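Local coordinates for beta-carbonic anhydrase (PDB 1G5C), which catalyses the reversible hydration of carbon dioxide to bicarbonate as a zinc-dependent carbonic anhydrase of the beta class, at residues R16-D20 / G50-V54; A58-V62 / E130-E134; I82-T88 / H152-I158. All blocks are in the same frame, centred on the assembly; numbering follows the deposited sequence.

Contact 1 of 3, residues R16-D20 / G50-V54; sequences RDLSD and GDAKV
K53 reaches across to the turn at D17-S19 and sets its ammonium group between two oxygens. NZ lies 2.7 Å from D17 OD2, a salt bridge met from 38° above the carboxylate plane. The second bond, from K53 NZ to S19 OG, is 2.5 Å, so short that its exact length is doubtful. The lysine chain bends at its second torsion (chi2 64°), which carries the amine back to the turn. This is the tight part, with D17 and K53 both buried. The loop after helix 3-10 here meets the approach to strand 53-57. D17 also shapes its own turn: OD1 accepts from S19 N at 2.8 Å, an Asx turn at the start of the short 3-10 segment 18-20. OD2 is also bonded to S35 OG of the second subunit, and S19 OG to L77 O. The L18 side is looser and partly exposed. Its backbone N bonds weakly to G50 O at 3.4 Å. Its CD1 meets D51 OD1 at 3.6 Å; D51 OD2 is held by G48 N. D17 CB lies against G50 O. The backbone angles of G50 (phi 85°) call for glycine, since a CB would jam against the preceding carbonyl oxygen.

Contact 2 of 3, residues A58-V62 / E130-E134; sequences AGNIV and ENVIE
G59 gives its carbonyl oxygen to the side chain of N131, which points out from helix 128-141 toward the loop. N131 ND2 lies 2.8 Å from G59 O, but the N-H...O angle is only 115°, so this bond is weak. The side chain gets there with CG trans to its own backbone N (chi1 178°). G59 is also near the metal, its nearest atom about 4 Å from the zinc. N60 comes next. Its carbonyl oxygen takes a second weak bond from N131 ND2, at 3.4 Å. A water ties the same N60 O to the helix: it donates to N60 O and to N131 O, at 2.8 Å each. The N60 amide lies obliquely to that of N131, their planes 51° apart. Their two ND2 atoms are 3.3 Å apart. Both are donors, so this close approach is not a bond and probably costs something. N60 ND2 also rests on V132 CG2 at 4.0 Å. At I61 the contact turns apolar on the loop side: CG1 lies 3.6 Å from N131 OD1, the side chains crossing at about a right angle. The loop leads from strand 53-57 to helix 64-77. The N131 amide serves two successive loop carbonyls, and the water joins the second of them, N60 O, to the helix backbone. The direct bonds are long or bent, which suggests that the water probably carries much of the polar link.

Contact 3 of 3, residues I82-T88 / H152-I158; sequences IIIVGHT and HGLIIDI. With ZN (zinc ion), chain G.
H87 has its ring between the backbone N and the carbonyl carbon (chi1 66°), and I158 has CG1 trans to its backbone N (chi1 -162°). With these torsions the side chains lie side by side, pointing the same way, and I158 CD1 comes within 3.8 Å of H87 ND1. H87 NE2 binds the zinc at 2.1 Å, while ND1 donates to T88 O at 2.8 Å. That second bond limits rotation of the ring. C32, C90 and a water complete the metal site. Beyond the strand ends, T88 OG1 accepts from I158 N at 2.9 Å in a nearly straight bond (173°). The rest is a regular parallel beta pairing: six backbone bonds alternate from H152 N to I82 O through to T88 N to I156 O. Between side chains, I83 CG2 meets L154 CD1 at 3.7 Å and V85 CG1 meets I156 CG2 at 4.0 Å. I83 CG1 lies at the edge of the H152 ring, whose ND1 is bonded to D169 N. Strand 81-87 stands between strands 27-32 and 150-156 in the sheet. V85 and I156 pack on L41 of helix 40-45, whereas I84 and I155 face the other way, onto helix 128-141.

Contacts 2 and 3 touch, with centres 9 Å apart. V132 of helix 128-141 is the main joint: its CG1 lies 3.5 Å from G153 CA and its CG2 3.6 Å from G86 N. N60 OD1 also packs on G86 CA, at 3.6 Å. Both contacts border the zinc: contact 3 supplies H87, and the G59 loop of contact 2 passes close to the metal. Contact 1 stands apart, its centre 23 Å from contact 2 and 20 Å from contact 3. It shares the sheet with contact 3, through 53-57, the outermost strand within this chain, which runs on into the loop of contact 2. G50 and V54 make backbone bonds to the second subunit, so contact 1 lies at the dimer interface.

Contact 1 of 3, residues R16-D20 / G50-V54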
ATOM      1  N   ARG A  16       1.162 -19.351  -2.805  1.00 19.07           N
ATOM      2  CA  ARG A  16       1.628 -18.009  -3.152  1.00 19.30           C
ATOM      3  C   ARG A  16       2.501 -17.405  -2.043  1.00 17.18           C
ATOM      4  O   ARG A  16       3.572 -16.871  -2.329  1.00 16.97           O
ATOM      5  CB  ARG A  16       0.439 -17.093  -3.467  1.00 17.90           C
ATOM      6  CG  ARG A  16      -0.314 -17.498  -4.744  1.00 18.82           C
ATOM      7  CD  ARG A  16      -1.537 -16.621  -4.944  1.00 22.12           C
ATOM      8  NE  ARG A  16      -2.164 -16.784  -6.255  1.00 21.27           N
ATOM      9  CZ  ARG A  16      -3.216 -17.562  -6.496  1.00 21.44           C
ATOM     10  NH1 ARG A  16      -3.765 -18.266  -5.514  1.00 20.94           N
ATOM     11  NH2 ARG A  16      -3.741 -17.613  -7.716  1.00 17.31           N
ATOM     12  N   ASP A  17       2.051 -17.501  -0.796  1.00 17.36           N
ATOM     13  CA  ASP A  17       2.813 -16.981   0.345  1.00 16.20           C
ATOM     14  C   ASP A  17       2.371 -17.614   1.667  1.00 15.72           C
ATOM     15  O   ASP A  17       1.660 -18.621   1.662  1.00 17.08           O
ATOM     16  CB  ASP A  17       2.718 -15.451   0.416  1.00 18.07           C
ATOM     17  CG  ASP A  17       1.346 -14.953   0.848  1.00 22.50           C
ATOM     18  OD1 ASP A  17       0.485 -15.777   1.242  1.00 22.38           O
ATOM     19  OD2 ASP A  17       1.144 -13.716   0.804  1.00 21.97           O
ATOM     20  N   LEU A  18       2.775 -17.033   2.797  1.00 14.89           N
ATOM     21  CA  LEU A  18       2.445 -17.627   4.091  1.00 16.71           C
ATOM     22  C   LEU A  18       0.961 -17.830   4.359  1.00 16.87           C
ATOM     23  O   LEU A  18       0.596 -18.704   5.135  1.00 17.31           O
ATOM     24  CB  LEU A  18       3.105 -16.853   5.247  1.00 16.83           C
ATOM     25  CG  LEU A  18       4.650 -16.801   5.263  1.00 19.17           C
ATOM     26  CD1 LEU A  18       5.132 -16.049   6.533  1.00 16.89           C
ATOM     27  CD2 LEU A  18       5.249 -18.231   5.256  1.00 17.19           C
ATOM     28  N   SER A  19       0.106 -17.068   3.681  1.00 17.13           N
ATOM     29  CA  SER A  19      -1.344 -17.199   3.864  1.00 19.70           C
ATOM     30  C   SER A  19      -1.890 -18.547   3.422  1.00 19.68           C
ATOM     31  O   SER A  19      -3.002 -18.926   3.806  1.00 19.75           O
ATOM     32  CB  SER A  19      -2.083 -16.103   3.094  1.00 19.91           C
ATOM     33  OG  SER A  19      -1.879 -14.860   3.730  1.00 26.55           O
ATOM     34  N   ASP A  20      -1.117 -19.261   2.612  1.00 16.86           N
ATOM     35  CA  ASP A  20      -1.532 -20.568   2.123  1.00 20.32           C
ATOM     36  C   ASP A  20      -1.091 -21.709   3.041  1.00 22.25           C
ATOM     37  O   ASP A  20      -1.349 -22.885   2.756  1.00 23.79           O
ATOM     38  CB  ASP A  20      -0.982 -20.786   0.709  1.00 23.58           C
ATOM     39  CG  ASP A  20      -1.525 -19.769  -0.279  1.00 27.53           C
ATOM     40  OD1 ASP A  20      -2.766 -19.656  -0.374  1.00 28.62           O
ATOM     41  OD2 ASP A  20      -0.724 -19.082  -0.951  1.00 27.50           O
ATOM     42  N   GLY A  50       7.164 -12.748   0.671  1.00 17.03           N
ATOM     43  CA  GLY A  50       6.078 -13.634   1.040  1.00 13.12           C
ATOM     44  C   GLY A  50       5.723 -13.614   2.523  1.00 15.98           C
ATOM     45  O   GLY A  50       4.723 -14.227   2.915  1.00 13.14           O
ATOM     46  N   ASP A  51       6.506 -12.897   3.337  1.00 15.74           N
ATOM     47  CA  ASP A  51       6.287 -12.847   4.795  1.00 16.15           C
ATOM     48  C   ASP A  51       5.204 -11.914   5.344  1.00 17.30           C
ATOM     49  O   ASP A  51       4.758 -12.093   6.477  1.00 17.97           O
ATOM     50  CB  ASP A  51       7.593 -12.515   5.534  1.00 17.25           C
ATOM     51  CG  ASP A  51       8.613 -13.650   5.486  1.00 21.85           C
ATOM     52  OD1 ASP A  51       8.237 -14.815   5.227  1.00 21.02           O
ATOM     53  OD2 ASP A  51       9.802 -13.376   5.724  1.00 23.46           O
ATOM     54  N   ALA A  52       4.796 -10.915   4.575  1.00 16.23           N
ATOM     55  CA  ALA A  52       3.764 -10.002   5.062  1.00 15.49           C
ATOM     56  C   ALA A  52       3.150  -9.183   3.947  1.00 15.81           C
ATOM     57  O   ALA A  52       3.784  -8.961   2.919  1.00 15.05           O
ATOM     58  CB  ALA A  52       4.368  -9.049   6.109  1.00 17.57           C
ATOM     59  N   LYS A  53       1.913  -8.741   4.160  1.00 14.93           N
ATOM     60  CA  LYS A  53       1.209  -7.883   3.215  1.00 15.54           C
ATOM     61  C   LYS A  53       1.615  -6.497   3.704  1.00 17.78           C
ATOM     62  O   LYS A  53       1.645  -6.257   4.922  1.00 16.09           O
ATOM     63  CB  LYS A  53      -0.308  -8.071   3.336  1.00 17.41           C
ATOM     64  CG  LYS A  53      -0.859  -9.313   2.638  1.00 21.72           C
ATOM     65  CD  LYS A  53      -0.316 -10.592   3.252  1.00 26.22           C
ATOM     66  CE  LYS A  53      -0.956 -11.816   2.632  1.00 25.57           C
ATOM     67  NZ  LYS A  53      -0.268 -13.063   3.023  1.00 26.43           N
ATOM     68  N   VAL A  54       1.922  -5.583   2.788  1.00 15.20           N
ATOM     69  CA  VAL A  54       2.398  -4.268   3.222  1.00 13.28           C
ATOM     70  C   VAL A  54       1.604  -3.085   2.669  1.00 13.16           C
ATOM     71  O   VAL A  54       1.457  -2.930   1.458  1.00 10.36           O
ATOM     72  CB  VAL A  54       3.910  -4.090   2.848  1.00 17.81           C
ATOM     73  CG1 VAL A  54       4.463  -2.769   3.408  1.00  9.91           C
ATOM     74  CG2 VAL A  54       4.722  -5.249   3.402  1.00 15.08           C
TER

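Contact 2 of 3, residues A58-V62 / E130-E134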
ATOM      1  N   ALA A  58       1.339   8.279   3.125  1.00 15.97           N
ATOM      2  CA  ALA A  58       2.117   9.342   3.752  1.00 16.71           C
ATOM      3  C   ALA A  58       1.852   9.457   5.257  1.00 17.29           C
ATOM      4  O   ALA A  58       0.759   9.850   5.668  1.00 15.73           O
ATOM      5  CB  ALA A  58       1.822  10.687   3.058  1.00 18.65           C
ATOM      6  N   GLY A  59       2.848   9.102   6.071  1.00 16.40           N
ATOM      7  CA  GLY A  59       2.704   9.197   7.519  1.00 12.62           C
ATOM      8  C   GLY A  59       2.048   8.028   8.219  1.00 15.25           C
ATOM      9  O   GLY A  59       1.758   8.120   9.414  1.00 12.54           O
ATOM     10  N   ASN A  60       1.840   6.919   7.500  1.00 12.60           N
ATOM     11  CA  ASN A  60       1.177   5.735   8.048  1.00 13.92           C
ATOM     12  C   ASN A  60      -0.043   6.104   8.882  1.00 17.00           C
ATOM     13  O   ASN A  60      -0.204   5.692  10.039  1.00 18.17           O
ATOM     14  CB  ASN A  60       2.143   4.846   8.856  1.00  9.59           C
ATOM     15  CG  ASN A  60       2.896   5.604   9.938  1.00 10.76           C
ATOM     16  OD1 ASN A  60       3.945   6.183   9.685  1.00 15.43           O
ATOM     17  ND2 ASN A  60       2.369   5.590  11.144  1.00 11.94           N
ATOM     18  N   ILE A  61      -0.906   6.898   8.267  1.00 17.58           N
ATOM     19  CA  ILE A  61      -2.146   7.339   8.893  1.00 19.17           C
ATOM     20  C   ILE A  61      -3.257   6.373   8.480  1.00 17.98           C
ATOM     21  O   ILE A  61      -3.419   6.070   7.300  1.00 18.75           O
ATOM     22  CB  ILE A  61      -2.502   8.742   8.418  1.00 21.36           C
ATOM     23  CG1 ILE A  61      -1.434   9.719   8.893  1.00 22.97           C
ATOM     24  CG2 ILE A  61      -3.903   9.140   8.930  1.00 23.79           C
ATOM     25  CD1 ILE A  61      -1.606  11.113   8.317  1.00 25.53           C
ATOM     26  N   VAL A  62      -4.011   5.881   9.451  1.00 19.56           N
ATOM     27  CA  VAL A  62      -5.087   4.943   9.175  1.00 19.42           C
ATOM     28  C   VAL A  62      -6.349   5.671   8.723  1.00 24.04           C
ATOM     29  O   VAL A  62      -7.053   6.277   9.535  1.00 24.28           O
ATOM     30  CB  VAL A  62      -5.406   4.098  10.427  1.00 20.43           C
ATOM     31  CG1 VAL A  62      -6.565   3.151  10.138  1.00 21.77           C
ATOM     32  CG2 VAL A  62      -4.174   3.315  10.853  1.00 17.37           C
ATOM     33  N   GLU A 130       2.003   9.396  18.751  1.00 20.78           N
ATOM     34  CA  GLU A 130       0.566   9.527  18.941  1.00 21.86           C
ATOM     35  C   GLU A 130      -0.189   9.115  17.678  1.00 19.75           C
ATOM     36  O   GLU A 130      -1.297   8.581  17.743  1.00 16.85           O
ATOM     37  CB  GLU A 130       0.200  10.962  19.337  1.00 25.70           C
ATOM     38  CG  GLU A 130       0.836  12.041  18.489  1.00 35.21           C
ATOM     39  CD  GLU A 130       0.609  13.440  19.062  1.00 40.69           C
ATOM     40  OE1 GLU A 130      -0.456  14.037  18.787  1.00 44.04           O
ATOM     41  OE2 GLU A 130       1.490  13.929  19.801  1.00 40.26           O
ATOM     42  N   ASN A 131       0.401   9.371  16.521  1.00 18.45           N
ATOM     43  CA  ASN A 131      -0.248   8.965  15.272  1.00 18.32           C
ATOM     44  C   ASN A 131      -0.390   7.443  15.229  1.00 15.11           C
ATOM     45  O   ASN A 131      -1.419   6.920  14.789  1.00 18.79           O
ATOM     46  CB  ASN A 131       0.563   9.444  14.077  1.00 18.79           C
ATOM     47  CG  ASN A 131      -0.040   9.006  12.781  1.00 23.20           C
ATOM     48  OD1 ASN A 131      -1.199   9.297  12.508  1.00 21.97           O
ATOM     49  ND2 ASN A 131       0.740   8.289  11.970  1.00 17.74           N
ATOM     50  N   VAL A 132       0.637   6.724  15.686  1.00 15.58           N
ATOM     51  CA  VAL A 132       0.579   5.268  15.713  1.00 15.19           C
ATOM     52  C   VAL A 132      -0.525   4.754  16.671  1.00 18.09           C
ATOM     53  O   VAL A 132      -1.336   3.888  16.312  1.00 16.50           O
ATOM     54  CB  VAL A 132       1.931   4.656  16.142  1.00 17.36           C
ATOM     55  CG1 VAL A 132       1.751   3.162  16.415  1.00 18.33           C
ATOM     56  CG2 VAL A 132       2.986   4.849  15.038  1.00 16.65           C
ATOM     57  N   ILE A 133      -0.541   5.279  17.893  1.00 19.61           N
ATOM     58  CA  ILE A 133      -1.533   4.891  18.887  1.00 16.94           C
ATOM     59  C   ILE A 133      -2.920   5.180  18.337  1.00 17.97           C
ATOM     60  O   ILE A 133      -3.841   4.385  18.493  1.00 21.21           O
ATOM     61  CB  ILE A 133      -1.338   5.678  20.210  1.00 20.59           C
ATOM     62  CG1 ILE A 133      -0.025   5.258  20.876  1.00 20.66           C
ATOM     63  CG2 ILE A 133      -2.517   5.410  21.167  1.00 21.62           C
ATOM     64  CD1 ILE A 133       0.012   3.803  21.246  1.00 22.16           C
ATOM     65  N   GLU A 134      -3.069   6.331  17.699  1.00 18.65           N
ATOM     66  CA  GLU A 134      -4.348   6.719  17.120  1.00 20.30           C
ATOM     67  C   GLU A 134      -4.749   5.713  16.026  1.00 20.03           C
ATOM     68  O   GLU A 134      -5.920   5.346  15.904  1.00 17.81           O
ATOM     69  CB  GLU A 134      -4.222   8.121  16.519  1.00 24.90           C
ATOM     70  CG  GLU A 134      -5.467   8.621  15.801  1.00 34.99           C
ATOM     71  CD  GLU A 134      -6.705   8.585  16.686  1.00 38.25           C
ATOM     72  OE1 GLU A 134      -6.603   8.966  17.875  1.00 39.79           O
ATOM     73  OE2 GLU A 134      -7.780   8.184  16.189  1.00 42.73           O
TER
HETATM   74  O   HOH W   1      -1.549   5.321  12.493  1.00 19.66           O

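Contact 3 of 3, residues I82-T88 / H152-I158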
ATOM      1  N   ILE A  82      -1.981  -7.396  12.687  1.00 18.46           N
ATOM      2  CA  ILE A  82      -1.631  -6.169  11.983  1.00 17.08           C
ATOM      3  C   ILE A  82      -0.664  -5.375  12.852  1.00 18.19           C
ATOM      4  O   ILE A  82      -0.867  -5.265  14.069  1.00 18.15           O
ATOM      5  CB  ILE A  82      -2.883  -5.285  11.741  1.00 17.90           C
ATOM      6  CG1 ILE A  82      -3.907  -6.041  10.899  1.00 18.59           C
ATOM      7  CG2 ILE A  82      -2.467  -3.975  11.059  1.00 13.82           C
ATOM      8  CD1 ILE A  82      -5.235  -5.317  10.761  1.00 20.85           C
ATOM      9  N   ILE A  83       0.375  -4.822  12.232  1.00 14.36           N
ATOM     10  CA  ILE A  83       1.364  -4.023  12.950  1.00 13.30           C
ATOM     11  C   ILE A  83       1.554  -2.683  12.257  1.00 13.47           C
ATOM     12  O   ILE A  83       1.992  -2.623  11.094  1.00 12.26           O
ATOM     13  CB  ILE A  83       2.770  -4.711  13.000  1.00 12.43           C
ATOM     14  CG1 ILE A  83       2.673  -6.095  13.628  1.00 15.80           C
ATOM     15  CG2 ILE A  83       3.734  -3.857  13.823  1.00 13.73           C
ATOM     16  CD1 ILE A  83       3.999  -6.896  13.587  1.00 18.80           C
ATOM     17  N   ILE A  84       1.204  -1.603  12.945  1.00 10.90           N
ATOM     18  CA  ILE A  84       1.421  -0.291  12.367  1.00 10.85           C
ATOM     19  C   ILE A  84       2.834   0.056  12.806  1.00 14.75           C
ATOM     20  O   ILE A  84       3.188  -0.156  13.981  1.00 15.23           O
ATOM     21  CB  ILE A  84       0.445   0.767  12.930  1.00 14.81           C
ATOM     22  CG1 ILE A  84      -0.998   0.407  12.547  1.00 14.50           C
ATOM     23  CG2 ILE A  84       0.844   2.160  12.410  1.00 11.00           C
ATOM     24  CD1 ILE A  84      -2.082   1.311  13.190  1.00 13.82           C
ATOM     25  N   VAL A  85       3.657   0.536  11.871  1.00 10.18           N
ATOM     26  CA  VAL A  85       5.021   0.931  12.199  1.00  9.57           C
ATOM     27  C   VAL A  85       5.280   2.382  11.779  1.00 14.31           C
ATOM     28  O   VAL A  85       5.388   2.706  10.580  1.00 12.70           O
ATOM     29  CB  VAL A  85       6.081   0.017  11.516  1.00 13.45           C
ATOM     30  CG1 VAL A  85       7.494   0.440  11.948  1.00 10.96           C
ATOM     31  CG2 VAL A  85       5.842  -1.441  11.886  1.00  9.68           C
ATOM     32  N   GLY A  86       5.322   3.277  12.764  1.00 11.13           N
ATOM     33  CA  GLY A  86       5.636   4.657  12.448  1.00 10.69           C
ATOM     34  C   GLY A  86       7.147   4.762  12.515  1.00 12.82           C
ATOM     35  O   GLY A  86       7.821   3.770  12.815  1.00 13.23           O
ATOM     36  N   HIS A  87       7.706   5.938  12.248  1.00 11.93           N
ATOM     37  CA  HIS A  87       9.154   6.066  12.319  1.00 14.78           C
ATOM     38  C   HIS A  87       9.533   7.470  12.743  1.00 15.31           C
ATOM     39  O   HIS A  87       8.772   8.410  12.546  1.00 14.28           O
ATOM     40  CB  HIS A  87       9.795   5.757  10.957  1.00 10.80           C
ATOM     41  CG  HIS A  87       9.445   6.750   9.896  1.00 13.08           C
ATOM     42  ND1 HIS A  87      10.226   7.861   9.631  1.00 14.51           N
ATOM     43  CD2 HIS A  87       8.380   6.835   9.071  1.00 13.01           C
ATOM     44  CE1 HIS A  87       9.647   8.581   8.692  1.00 12.20           C
ATOM     45  NE2 HIS A  87       8.525   7.987   8.326  1.00 11.36           N
ATOM     46  N   THR A  88      10.721   7.604  13.317  1.00 15.47           N
ATOM     47  CA  THR A  88      11.193   8.909  13.758  1.00 15.55           C
ATOM     48  C   THR A  88      11.523   9.748  12.531  1.00 17.59           C
ATOM     49  O   THR A  88      11.832   9.212  11.455  1.00 19.74           O
ATOM     50  CB  THR A  88      12.464   8.783  14.610  1.00 13.73           C
ATOM     51  OG1 THR A  88      13.451   8.065  13.867  1.00 16.44           O
ATOM     52  CG2 THR A  88      12.185   8.036  15.905  1.00 12.55           C
ATOM     53  N   HIS A 152      -1.008  -4.193  16.694  1.00 13.47           N
ATOM     54  CA  HIS A 152       0.118  -3.667  17.449  1.00 13.41           C
ATOM     55  C   HIS A 152       0.615  -2.351  16.875  1.00 16.37           C
ATOM     56  O   HIS A 152       0.447  -2.075  15.687  1.00 16.58           O
ATOM     57  CB  HIS A 152       1.260  -4.694  17.441  1.00 13.68           C
ATOM     58  CG  HIS A 152       0.817  -6.090  17.787  1.00 20.35           C
ATOM     59  ND1 HIS A 152       0.430  -6.453  19.055  1.00 18.55           N
ATOM     60  CD2 HIS A 152       0.700  -7.202  17.020  1.00 17.03           C
ATOM     61  CE1 HIS A 152       0.097  -7.735  19.063  1.00 17.29           C
ATOM     62  NE2 HIS A 152       0.250  -8.209  17.842  1.00 18.79           N
ATOM     63  N   GLY A 153       1.232  -1.541  17.727  1.00 17.15           N
ATOM     64  CA  GLY A 153       1.753  -0.265  17.286  1.00 16.15           C
ATOM     65  C   GLY A 153       3.206  -0.164  17.696  1.00 18.48           C
ATOM     66  O   GLY A 153       3.541  -0.397  18.858  1.00 15.25           O
ATOM     67  N   LEU A 154       4.067   0.188  16.742  1.00 16.18           N
ATOM     68  CA  LEU A 154       5.494   0.301  16.992  1.00 14.52           C
ATOM     69  C   LEU A 154       6.003   1.540  16.302  1.00 17.23           C
ATOM     70  O   LEU A 154       5.354   2.071  15.401  1.00 16.38           O
ATOM     71  CB  LEU A 154       6.259  -0.893  16.380  1.00 15.37           C
ATOM     72  CG  LEU A 154       5.857  -2.335  16.697  1.00 14.70           C
ATOM     73  CD1 LEU A 154       6.737  -3.302  15.901  1.00 15.88           C
ATOM     74  CD2 LEU A 154       5.999  -2.587  18.174  1.00 15.59           C
ATOM     75  N   ILE A 155       7.163   2.009  16.746  1.00 13.79           N
ATOM     76  CA  ILE A 155       7.807   3.114  16.079  1.00 16.16           C
ATOM     77  C   ILE A 155       9.260   2.679  15.888  1.00 17.18           C
ATOM     78  O   ILE A 155       9.885   2.134  16.814  1.00 16.56           O
ATOM     79  CB  ILE A 155       7.731   4.433  16.866  1.00 17.44           C
ATOM     80  CG1 ILE A 155       8.376   5.536  16.021  1.00 18.42           C
ATOM     81  CG2 ILE A 155       8.421   4.301  18.204  1.00 15.21           C
ATOM     82  CD1 ILE A 155       8.088   6.951  16.496  1.00 17.35           C
ATOM     83  N   ILE A 156       9.786   2.886  14.684  1.00 15.45           N
ATOM     84  CA  ILE A 156      11.162   2.505  14.394  1.00 15.85           C
ATOM     85  C   ILE A 156      12.074   3.730  14.258  1.00 14.81           C
ATOM     86  O   ILE A 156      11.658   4.754  13.723  1.00 14.07           O
ATOM     87  CB  ILE A 156      11.237   1.669  13.069  1.00 16.09           C
ATOM     88  CG1 ILE A 156      12.644   1.095  12.887  1.00 18.46           C
ATOM     89  CG2 ILE A 156      10.878   2.551  11.846  1.00 12.51           C
ATOM     90  CD1 ILE A 156      12.743   0.084  11.707  1.00 19.82           C
ATOM     91  N   ASP A 157      13.306   3.624  14.761  1.00 14.48           N
ATOM     92  CA  ASP A 157      14.292   4.701  14.623  1.00 14.60           C
ATOM     93  C   ASP A 157      14.685   4.664  13.142  1.00 16.27           C
ATOM     94  O   ASP A 157      15.226   3.665  12.672  1.00 16.94           O
ATOM     95  CB  ASP A 157      15.527   4.418  15.489  1.00 16.67           C
ATOM     96  CG  ASP A 157      16.568   5.533  15.407  1.00 22.10           C
ATOM     97  OD1 ASP A 157      17.046   5.852  14.286  1.00 21.74           O
ATOM     98  OD2 ASP A 157      16.909   6.098  16.465  1.00 26.43           O
ATOM     99  N   ILE A 158      14.436   5.748  12.414  1.00 16.99           N
ATOM    100  CA  ILE A 158      14.710   5.770  10.989  1.00 19.32           C
ATOM    101  C   ILE A 158      16.184   5.604  10.577  1.00 20.77           C
ATOM    102  O   ILE A 158      16.486   5.252   9.429  1.00 21.47           O
ATOM    103  CB  ILE A 158      14.091   7.050  10.347  1.00 17.67           C
ATOM    104  CG1 ILE A 158      13.975   6.876   8.822  1.00 17.15           C
ATOM    105  CG2 ILE A 158      14.921   8.295  10.698  1.00 16.63           C
ATOM    106  CD1 ILE A 158      13.077   5.706   8.388  1.00 12.10           C
TER
HETATM  107 ZN    ZN G1001       7.084   9.129   7.346  1.00 17.03          ZN
HETATM  108  O   HOH W   2       8.435  10.298   6.381  1.00 15.71           O